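Local coordinates for protein tyrosine--tRNA ligase (Aeropyrum pernix, PDB 2CYA) that probably attaches tyrosine to its tRNA in two steps, first activating the amino acid with ATP and then transferring it to the tRNA acceptor end, at residues K37-Y42 against F174-D179; V71-W76 against V112-A117. One frame throughout, in Å; residues are numbered along the deposited sequence.

Interaction 1. Residues K37-Y42 against F174-D179; sequences KGYIGY and FYMDLD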
ATOM      1  N   LYS A  37      -5.363   9.378  24.107  1.00 29.98           N
ATOM      2  CA  LYS A  37      -4.102   9.265  23.365  1.00 28.04           C
ATOM      3  C   LYS A  37      -4.122  10.154  22.129  1.00 25.93           C
ATOM      4  O   LYS A  37      -5.154  10.293  21.464  1.00 25.31           O
ATOM      5  CB  LYS A  37      -3.861   7.825  22.926  1.00 31.69           C
ATOM      6  CG  LYS A  37      -3.809   6.823  24.055  1.00 32.59           C
ATOM      7  CD  LYS A  37      -3.541   5.430  23.495  1.00 38.52           C
ATOM      8  CE  LYS A  37      -3.592   4.377  24.584  1.00 40.59           C
ATOM      9  NZ  LYS A  37      -3.137   3.058  24.070  1.00 44.04           N
ATOM     10  N   GLY A  38      -2.984  10.770  21.828  1.00 24.15           N
ATOM     11  CA  GLY A  38      -2.932  11.630  20.666  1.00 23.55           C
ATOM     12  C   GLY A  38      -1.542  11.625  20.076  1.00 24.15           C
ATOM     13  O   GLY A  38      -0.603  11.099  20.678  1.00 25.19           O
ATOM     14  N   TYR A  39      -1.408  12.193  18.889  1.00 22.28           N
ATOM     15  CA  TYR A  39      -0.100  12.284  18.265  1.00 22.29           C
ATOM     16  C   TYR A  39      -0.110  13.397  17.252  1.00 20.99           C
ATOM     17  O   TYR A  39      -1.138  14.047  17.036  1.00 22.00           O
ATOM     18  CB  TYR A  39       0.259  10.967  17.531  1.00 19.78           C
ATOM     19  CG  TYR A  39      -0.081  10.936  16.029  1.00 20.76           C
ATOM     20  CD1 TYR A  39       0.779  10.307  15.118  1.00 21.30           C
ATOM     21  CD2 TYR A  39      -1.237  11.536  15.523  1.00 17.06           C
ATOM     22  CE1 TYR A  39       0.505  10.275  13.756  1.00 21.94           C
ATOM     23  CE2 TYR A  39      -1.527  11.514  14.150  1.00 18.68           C
ATOM     24  CZ  TYR A  39      -0.647  10.884  13.268  1.00 22.51           C
ATOM     25  OH  TYR A  39      -0.876  10.896  11.899  1.00 20.08           O
ATOM     26  N   ILE A  40       1.067  13.624  16.676  1.00 21.39           N
ATOM     27  CA  ILE A  40       1.238  14.515  15.542  1.00 22.04           C
ATOM     28  C   ILE A  40       2.226  13.709  14.694  1.00 25.10           C
ATOM     29  O   ILE A  40       3.132  13.036  15.227  1.00 23.80           O
ATOM     30  CB  ILE A  40       1.847  15.915  15.837  1.00 21.70           C
ATOM     31  CG1 ILE A  40       1.847  16.712  14.520  1.00 23.13           C
ATOM     32  CG2 ILE A  40       3.245  15.809  16.420  1.00 25.02           C
ATOM     33  CD1 ILE A  40       2.363  18.188  14.605  1.00 18.33           C
ATOM     34  N   GLY A  41       1.995  13.710  13.389  1.00 24.74           N
ATOM     35  CA  GLY A  41       2.873  13.014  12.482  1.00 24.67           C
ATOM     36  C   GLY A  41       3.400  14.095  11.568  1.00 26.64           C
ATOM     37  O   GLY A  41       2.630  14.919  11.062  1.00 29.37           O
ATOM     38  N   TYR A  42       4.700  14.106  11.342  1.00 26.01           N
ATOM     39  CA  TYR A  42       5.275  15.120  10.481  1.00 26.35           C
ATOM     40  C   TYR A  42       6.401  14.517   9.664  1.00 26.60           C
ATOM     41  O   TYR A  42       7.060  13.574  10.104  1.00 27.43           O
ATOM     42  CB  TYR A  42       5.822  16.269  11.335  1.00 23.54           C
ATOM     43  CG  TYR A  42       7.169  15.965  11.936  1.00 24.13           C
ATOM     44  CD1 TYR A  42       8.339  16.396  11.313  1.00 23.15           C
ATOM     45  CD2 TYR A  42       7.283  15.168  13.089  1.00 23.03           C
ATOM     46  CE1 TYR A  42       9.604  16.037  11.820  1.00 23.32           C
ATOM     47  CE2 TYR A  42       8.541  14.806  13.602  1.00 21.03           C
ATOM     48  CZ  TYR A  42       9.692  15.248  12.959  1.00 24.62           C
ATOM     49  OH  TYR A  42      10.937  14.915  13.456  1.00 25.74           O
ATOM     50  N   PHE A 174      -4.991   4.997  13.332  1.00 25.36           N
ATOM     51  CA  PHE A 174      -5.696   3.842  13.894  1.00 26.19           C
ATOM     52  C   PHE A 174      -4.731   2.878  14.593  1.00 26.97           C
ATOM     53  O   PHE A 174      -5.008   2.394  15.697  1.00 25.09           O
ATOM     54  CB  PHE A 174      -6.482   3.070  12.816  1.00 26.75           C
ATOM     55  CG  PHE A 174      -7.567   3.880  12.120  1.00 27.54           C
ATOM     56  CD1 PHE A 174      -8.261   4.889  12.791  1.00 26.10           C
ATOM     57  CD2 PHE A 174      -7.940   3.568  10.806  1.00 27.18           C
ATOM     58  CE1 PHE A 174      -9.306   5.571  12.172  1.00 28.07           C
ATOM     59  CE2 PHE A 174      -8.989   4.245  10.168  1.00 25.11           C
ATOM     60  CZ  PHE A 174      -9.676   5.247  10.844  1.00 28.20           C
ATOM     61  N   TYR A 175      -3.597   2.598  13.956  1.00 25.47           N
ATOM     62  CA  TYR A 175      -2.626   1.680  14.541  1.00 26.35           C
ATOM     63  C   TYR A 175      -2.197   2.137  15.937  1.00 27.27           C
ATOM     64  O   TYR A 175      -2.053   1.315  16.841  1.00 28.63           O
ATOM     65  CB  TYR A 175      -1.393   1.566  13.648  1.00 26.97           C
ATOM     66  CG  TYR A 175      -0.365   0.578  14.155  1.00 28.67           C
ATOM     67  CD1 TYR A 175      -0.472  -0.788  13.865  1.00 30.45           C
ATOM     68  CD2 TYR A 175       0.732   1.010  14.907  1.00 29.85           C
ATOM     69  CE1 TYR A 175       0.503  -1.700  14.312  1.00 31.12           C
ATOM     70  CE2 TYR A 175       1.701   0.112  15.357  1.00 30.35           C
ATOM     71  CZ  TYR A 175       1.581  -1.240  15.055  1.00 30.59           C
ATOM     72  OH  TYR A 175       2.539  -2.123  15.512  1.00 33.46           O
ATOM     73  N   MET A 176      -1.986   3.441  16.116  1.00 28.05           N
ATOM     74  CA  MET A 176      -1.582   3.974  17.423  1.00 27.76           C
ATOM     75  C   MET A 176      -2.750   4.161  18.382  1.00 29.13           C
ATOM     76  O   MET A 176      -2.597   4.729  19.469  1.00 30.27           O
ATOM     77  CB  MET A 176      -0.812   5.276  17.249  1.00 28.54           C
ATOM     78  CG  MET A 176       0.539   5.056  16.576  1.00 31.26           C
ATOM     79  SD  MET A 176       1.539   6.536  16.454  1.00 37.47           S
ATOM     80  CE  MET A 176       1.090   7.039  14.898  1.00 34.28           C
ATOM     81  N   ASP A 177      -3.922   3.685  17.970  1.00 28.28           N
ATOM     82  CA  ASP A 177      -5.105   3.720  18.818  1.00 29.80           C
ATOM     83  C   ASP A 177      -5.365   5.108  19.383  1.00 28.53           C
ATOM     84  O   ASP A 177      -5.555   5.271  20.584  1.00 28.00           O
ATOM     85  CB  ASP A 177      -4.899   2.721  19.963  1.00 33.75           C
ATOM     86  CG  ASP A 177      -6.196   2.388  20.687  1.00 38.08           C
ATOM     87  OD1 ASP A 177      -7.214   2.173  19.993  1.00 40.77           O
ATOM     88  OD2 ASP A 177      -6.184   2.329  21.934  1.00 40.15           O
ATOM     89  N   LEU A 178      -5.387   6.100  18.508  1.00 26.03           N
ATOM     90  CA  LEU A 178      -5.559   7.481  18.926  1.00 26.42           C
ATOM     91  C   LEU A 178      -6.980   8.026  19.041  1.00 28.71           C
ATOM     92  O   LEU A 178      -7.873   7.685  18.242  1.00 27.72           O
ATOM     93  CB  LEU A 178      -4.789   8.387  17.974  1.00 22.42           C
ATOM     94  CG  LEU A 178      -3.312   8.076  17.778  1.00 22.19           C
ATOM     95  CD1 LEU A 178      -2.791   9.051  16.710  1.00 16.40           C
ATOM     96  CD2 LEU A 178      -2.522   8.204  19.114  1.00 18.66           C
ATOM     97  N   ASP A 179      -7.168   8.897  20.033  1.00 27.78           N
ATOM     98  CA  ASP A 179      -8.450   9.581  20.233  1.00 27.72           C
ATOM     99  C   ASP A 179      -8.339  10.953  19.561  1.00 26.81           C
ATOM    100  O   ASP A 179      -9.351  11.561  19.202  1.00 28.86           O
ATOM    101  CB  ASP A 179      -8.715   9.784  21.726  1.00 27.24           C
ATOM    102  CG  ASP A 179      -8.806   8.491  22.458  1.00 25.47           C
ATOM    103  OD1 ASP A 179      -9.804   7.782  22.262  1.00 29.39           O
ATOM    104  OD2 ASP A 179      -7.873   8.174  23.206  1.00 25.92           O
TER
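Tyr39 and Met176 meet in the tight, buried part of this contact. The Met176 side chain crosses the tyrosine at about a right angle. Its chain bends at the last torsion (chi3 -94°), and CE lies 3.3 Å from Tyr39 CD1. Met176 SD stands 5.1 Å from the centroid of the Tyr39 ring, an oblique Met-aromatic contact. Leu178 CD1 comes up beside Tyr39 CB, 3.7 Å away, while Leu178 CD2 rests 3.7 Å from Gly38 C. Beside this packing, two bonds join Lys37 to Asp179. Lys37 N donates to the anti lone pair of Asp179 OD2 at 2.9 Å, in a nearly straight bond (170°). Asp179 N returns a bond to Lys37 O at 2.8 Å. The outer side is looser. The extended Lys37 chain passes Asp177 O, and its NZ reaches Asp177 OD2 only as a long salt bridge of 3.8 Å. Both residues are partly exposed, and Asp177 OD2 also pairs with Lys204. Asp177, with positive phi, is the C-prime residue of a Schellman motif that ends helix 161-175. The chain then enters strand 180-184, beside strand 37-42. Tyr39 is predicted to bind tyrosine, so the contact probably lies beside the amino-acid pocket of this class I synthetase.

Interaction 2. Residues V71-W76 against V112-A117; sequences VLEATW and VRFVDA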
ATOM      1  N   VAL A  71       4.887  11.408  19.022  1.00 22.25           N
ATOM      2  CA  VAL A  71       5.247  12.183  17.850  1.00 25.48           C
ATOM      3  C   VAL A  71       5.688  11.102  16.858  1.00 27.31           C
ATOM      4  O   VAL A  71       6.562  10.284  17.163  1.00 26.98           O
ATOM      5  CB  VAL A  71       6.424  13.176  18.102  1.00 23.47           C
ATOM      6  CG1 VAL A  71       6.894  13.758  16.762  1.00 18.75           C
ATOM      7  CG2 VAL A  71       5.969  14.350  19.023  1.00 18.88           C
ATOM      8  N   LEU A  72       5.057  11.059  15.695  1.00 27.28           N
ATOM      9  CA  LEU A  72       5.457  10.063  14.701  1.00 27.71           C
ATOM     10  C   LEU A  72       6.421  10.695  13.707  1.00 25.59           C
ATOM     11  O   LEU A  72       6.048  11.604  12.971  1.00 26.44           O
ATOM     12  CB  LEU A  72       4.247   9.509  13.925  1.00 26.84           C
ATOM     13  CG  LEU A  72       4.682   8.534  12.810  1.00 27.89           C
ATOM     14  CD1 LEU A  72       5.196   7.247  13.472  1.00 24.10           C
ATOM     15  CD2 LEU A  72       3.508   8.214  11.824  1.00 26.78           C
ATOM     16  N   GLU A  73       7.662  10.230  13.694  1.00 25.41           N
ATOM     17  CA  GLU A  73       8.632  10.752  12.737  1.00 27.87           C
ATOM     18  C   GLU A  73       8.259   9.988  11.477  1.00 28.41           C
ATOM     19  O   GLU A  73       8.672   8.850  11.298  1.00 29.57           O
ATOM     20  CB  GLU A  73      10.053  10.434  13.226  1.00 28.94           C
ATOM     21  CG  GLU A  73      10.289  11.110  14.580  1.00 30.86           C
ATOM     22  CD  GLU A  73      11.546  10.688  15.296  1.00 33.66           C
ATOM     23  OE1 GLU A  73      12.068   9.586  15.009  1.00 36.07           O
ATOM     24  OE2 GLU A  73      11.999  11.463  16.179  1.00 33.72           O
ATOM     25  N   ALA A  74       7.446  10.623  10.631  1.00 28.38           N
ATOM     26  CA  ALA A  74       6.921  10.012   9.407  1.00 28.30           C
ATOM     27  C   ALA A  74       7.954   9.913   8.299  1.00 27.88           C
ATOM     28  O   ALA A  74       7.801  10.527   7.237  1.00 28.17           O
ATOM     29  CB  ALA A  74       5.718  10.800   8.928  1.00 24.93           C
ATOM     30  N   THR A  75       8.992   9.123   8.552  1.00 26.54           N
ATOM     31  CA  THR A  75      10.087   8.980   7.611  1.00 27.73           C
ATOM     32  C   THR A  75       9.697   8.363   6.278  1.00 29.78           C
ATOM     33  O   THR A  75      10.176   8.813   5.237  1.00 28.76           O
ATOM     34  CB  THR A  75      11.241   8.161   8.223  1.00 28.11           C
ATOM     35  OG1 THR A  75      10.792   6.832   8.502  1.00 30.84           O
ATOM     36  CG2 THR A  75      11.737   8.827   9.528  1.00 27.21           C
ATOM     37  N   TRP A  76       8.830   7.354   6.300  1.00 28.06           N
ATOM     38  CA  TRP A  76       8.409   6.722   5.055  1.00 31.52           C
ATOM     39  C   TRP A  76       7.569   7.696   4.224  1.00 30.33           C
ATOM     40  O   TRP A  76       7.637   7.710   2.995  1.00 32.08           O
ATOM     41  CB  TRP A  76       7.642   5.418   5.351  1.00 29.35           C
ATOM     42  CG  TRP A  76       8.574   4.288   5.702  1.00 31.02           C
ATOM     43  CD1 TRP A  76       9.681   4.352   6.503  1.00 31.77           C
ATOM     44  CD2 TRP A  76       8.486   2.927   5.253  1.00 31.17           C
ATOM     45  NE1 TRP A  76      10.286   3.117   6.583  1.00 31.69           N
ATOM     46  CE2 TRP A  76       9.575   2.227   5.820  1.00 31.57           C
ATOM     47  CE3 TRP A  76       7.594   2.232   4.425  1.00 31.18           C
ATOM     48  CZ2 TRP A  76       9.796   0.868   5.583  1.00 32.42           C
ATOM     49  CZ3 TRP A  76       7.813   0.873   4.190  1.00 29.62           C
ATOM     50  CH2 TRP A  76       8.903   0.210   4.768  1.00 30.03           C
ATOM     51  N   VAL A 112       6.931  12.632  26.141  1.00 37.86           N
ATOM     52  CA  VAL A 112       6.502  12.350  24.769  1.00 36.64           C
ATOM     53  C   VAL A 112       7.168  11.085  24.230  1.00 36.40           C
ATOM     54  O   VAL A 112       8.355  10.881  24.426  1.00 34.89           O
ATOM     55  CB  VAL A 112       6.865  13.509  23.806  1.00 34.80           C
ATOM     56  CG1 VAL A 112       6.383  13.188  22.386  1.00 34.48           C
ATOM     57  CG2 VAL A 112       6.256  14.811  24.294  1.00 35.05           C
ATOM     58  N   ARG A 113       6.396  10.235  23.557  1.00 36.73           N
ATOM     59  CA  ARG A 113       6.952   9.030  22.966  1.00 35.65           C
ATOM     60  C   ARG A 113       7.251   9.281  21.479  1.00 34.84           C
ATOM     61  O   ARG A 113       6.344   9.472  20.666  1.00 33.82           O
ATOM     62  CB  ARG A 113       5.974   7.864  23.124  1.00 38.08           C
ATOM     63  CG  ARG A 113       6.521   6.535  22.616  1.00 42.17           C
ATOM     64  CD  ARG A 113       5.459   5.423  22.646  1.00 46.04           C
ATOM     65  NE  ARG A 113       4.248   5.763  21.887  1.00 48.12           N
ATOM     66  CZ  ARG A 113       3.677   4.963  20.987  1.00 50.10           C
ATOM     67  NH1 ARG A 113       4.207   3.770  20.717  1.00 50.58           N
ATOM     68  NH2 ARG A 113       2.561   5.338  20.371  1.00 48.24           N
ATOM     69  N   PHE A 114       8.533   9.316  21.131  1.00 32.75           N
ATOM     70  CA  PHE A 114       8.937   9.523  19.747  1.00 30.95           C
ATOM     71  C   PHE A 114       8.973   8.164  19.068  1.00 31.08           C
ATOM     72  O   PHE A 114       9.559   7.219  19.594  1.00 32.33           O
ATOM     73  CB  PHE A 114      10.307  10.206  19.672  1.00 28.69           C
ATOM     74  CG  PHE A 114      10.264  11.669  20.016  1.00 26.92           C
ATOM     75  CD1 PHE A 114      10.364  12.090  21.337  1.00 27.64           C
ATOM     76  CD2 PHE A 114      10.090  12.622  19.017  1.00 25.82           C
ATOM     77  CE1 PHE A 114      10.295  13.449  21.664  1.00 27.97           C
ATOM     78  CE2 PHE A 114      10.019  13.987  19.326  1.00 27.94           C
ATOM     79  CZ  PHE A 114      10.123  14.396  20.652  1.00 29.70           C
ATOM     80  N   VAL A 115       8.323   8.079  17.910  1.00 29.34           N
ATOM     81  CA  VAL A 115       8.211   6.840  17.145  1.00 27.92           C
ATOM     82  C   VAL A 115       8.639   7.062  15.709  1.00 26.75           C
ATOM     83  O   VAL A 115       8.145   7.982  15.043  1.00 27.19           O
ATOM     84  CB  VAL A 115       6.734   6.358  17.110  1.00 29.07           C
ATOM     85  CG1 VAL A 115       6.632   4.944  16.562  1.00 30.76           C
ATOM     86  CG2 VAL A 115       6.132   6.447  18.474  1.00 32.91           C
ATOM     87  N   ASP A 116       9.558   6.234  15.236  1.00 28.21           N
ATOM     88  CA  ASP A 116      10.013   6.295  13.840  1.00 28.95           C
ATOM     89  C   ASP A 116       9.015   5.434  13.039  1.00 29.06           C
ATOM     90  O   ASP A 116       8.659   4.340  13.465  1.00 29.53           O
ATOM     91  CB  ASP A 116      11.427   5.694  13.715  1.00 31.68           C
ATOM     92  CG  ASP A 116      11.997   5.815  12.305  1.00 34.09           C
ATOM     93  OD1 ASP A 116      11.332   5.381  11.337  1.00 35.83           O
ATOM     94  OD2 ASP A 116      13.111   6.350  12.162  1.00 33.73           O
ATOM     95  N   ALA A 117       8.545   5.924  11.897  1.00 29.55           N
ATOM     96  CA  ALA A 117       7.595   5.157  11.087  1.00 29.06           C
ATOM     97  C   ALA A 117       8.079   3.714  10.836  1.00 30.14           C
ATOM     98  O   ALA A 117       7.276   2.812  10.598  1.00 28.80           O
ATOM     99  CB  ALA A 117       7.368   5.865   9.762  1.00 27.91           C
TER
HETATM  100  O   HOH W   1      13.519   8.983  12.959  1.00 36.05           O
HETATM  101  O   HOH W   2      13.290   5.189   9.429  1.00 51.53           O
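With CG of Glu73 anti to the carbonyl carbon (chi1 -61°) and CG of Asp116 anti to the backbone N (chi1 -176°), the two carboxylates come close. Their side chains cross at about a right angle, with the carboxylate planes 77° apart. Glu73 OE1 and Asp116 OD2 are 4.4 Å apart, and a water donates to both oxygens. This water, with the salt bridge from Arg99 to Glu73 OE2, may ease the repulsion of like charges. A second water donates to Asp116 OD1 and also bonds Thr75 OG1. The same OD1 accepts from Glu118 N as an N-cap.

The backbones form a parallel pair. Val71 bridges Phe114, Leu72 bridges Val115 and Glu73 bridges Asp116. Val115 N gives a 2.9 Å bond to Val71 O, and Glu73 N one of 2.7 Å to Val115 O. Glu73 O is gripped twice, by Ala117 N at 3.0 Å and by Thr75 N at 2.8 Å. They come from opposite faces of its plane, and the second bond closes an inverse gamma turn centred on Ala74.

Val71 and Phe114 lie side by side on the face that carries Glu73, with Val71 CB 3.8 Å from Phe114 CD2. Val71 CG2 also touches Val112 CG1 at 3.6 Å. On the other face, Leu72 CD1 packs on Val115 CB.

Strand 113-116 is an outermost strand of the sheet within this chain, beside 68-73. Helix 88-104 lies against the Glu73 and Phe114 face. Helix 161-175 meets Leu72 and Trp76, and Trp76 also packs on Ile131 of the second subunit.

In the fold
Both interactions reach the same sheet, and their centres are about 10 Å apart. Strands 37-42 and 68-73 are parallel neighbours in it. Probable hydrogen bonds join them, from Leu72 N to Ile40 O at 2.8 Å and from Ala74 N to Tyr42 O at 3.0 Å. Side chains connect them too. Tyr39 CD1 is 3.8 Å from Leu72 CB, and Tyr42 CE2 is 3.7 Å from Val71 CG1. Tyr39 is itself predicted to bind tyrosine, and Leu72 lies next to it and to Asp172, so both contacts border the predicted pocket. Asp172, another predicted pocket residue, has its side chain about 4 Å from that of Met176 and about 3 Å from that of Leu72, nearest atoms in each case.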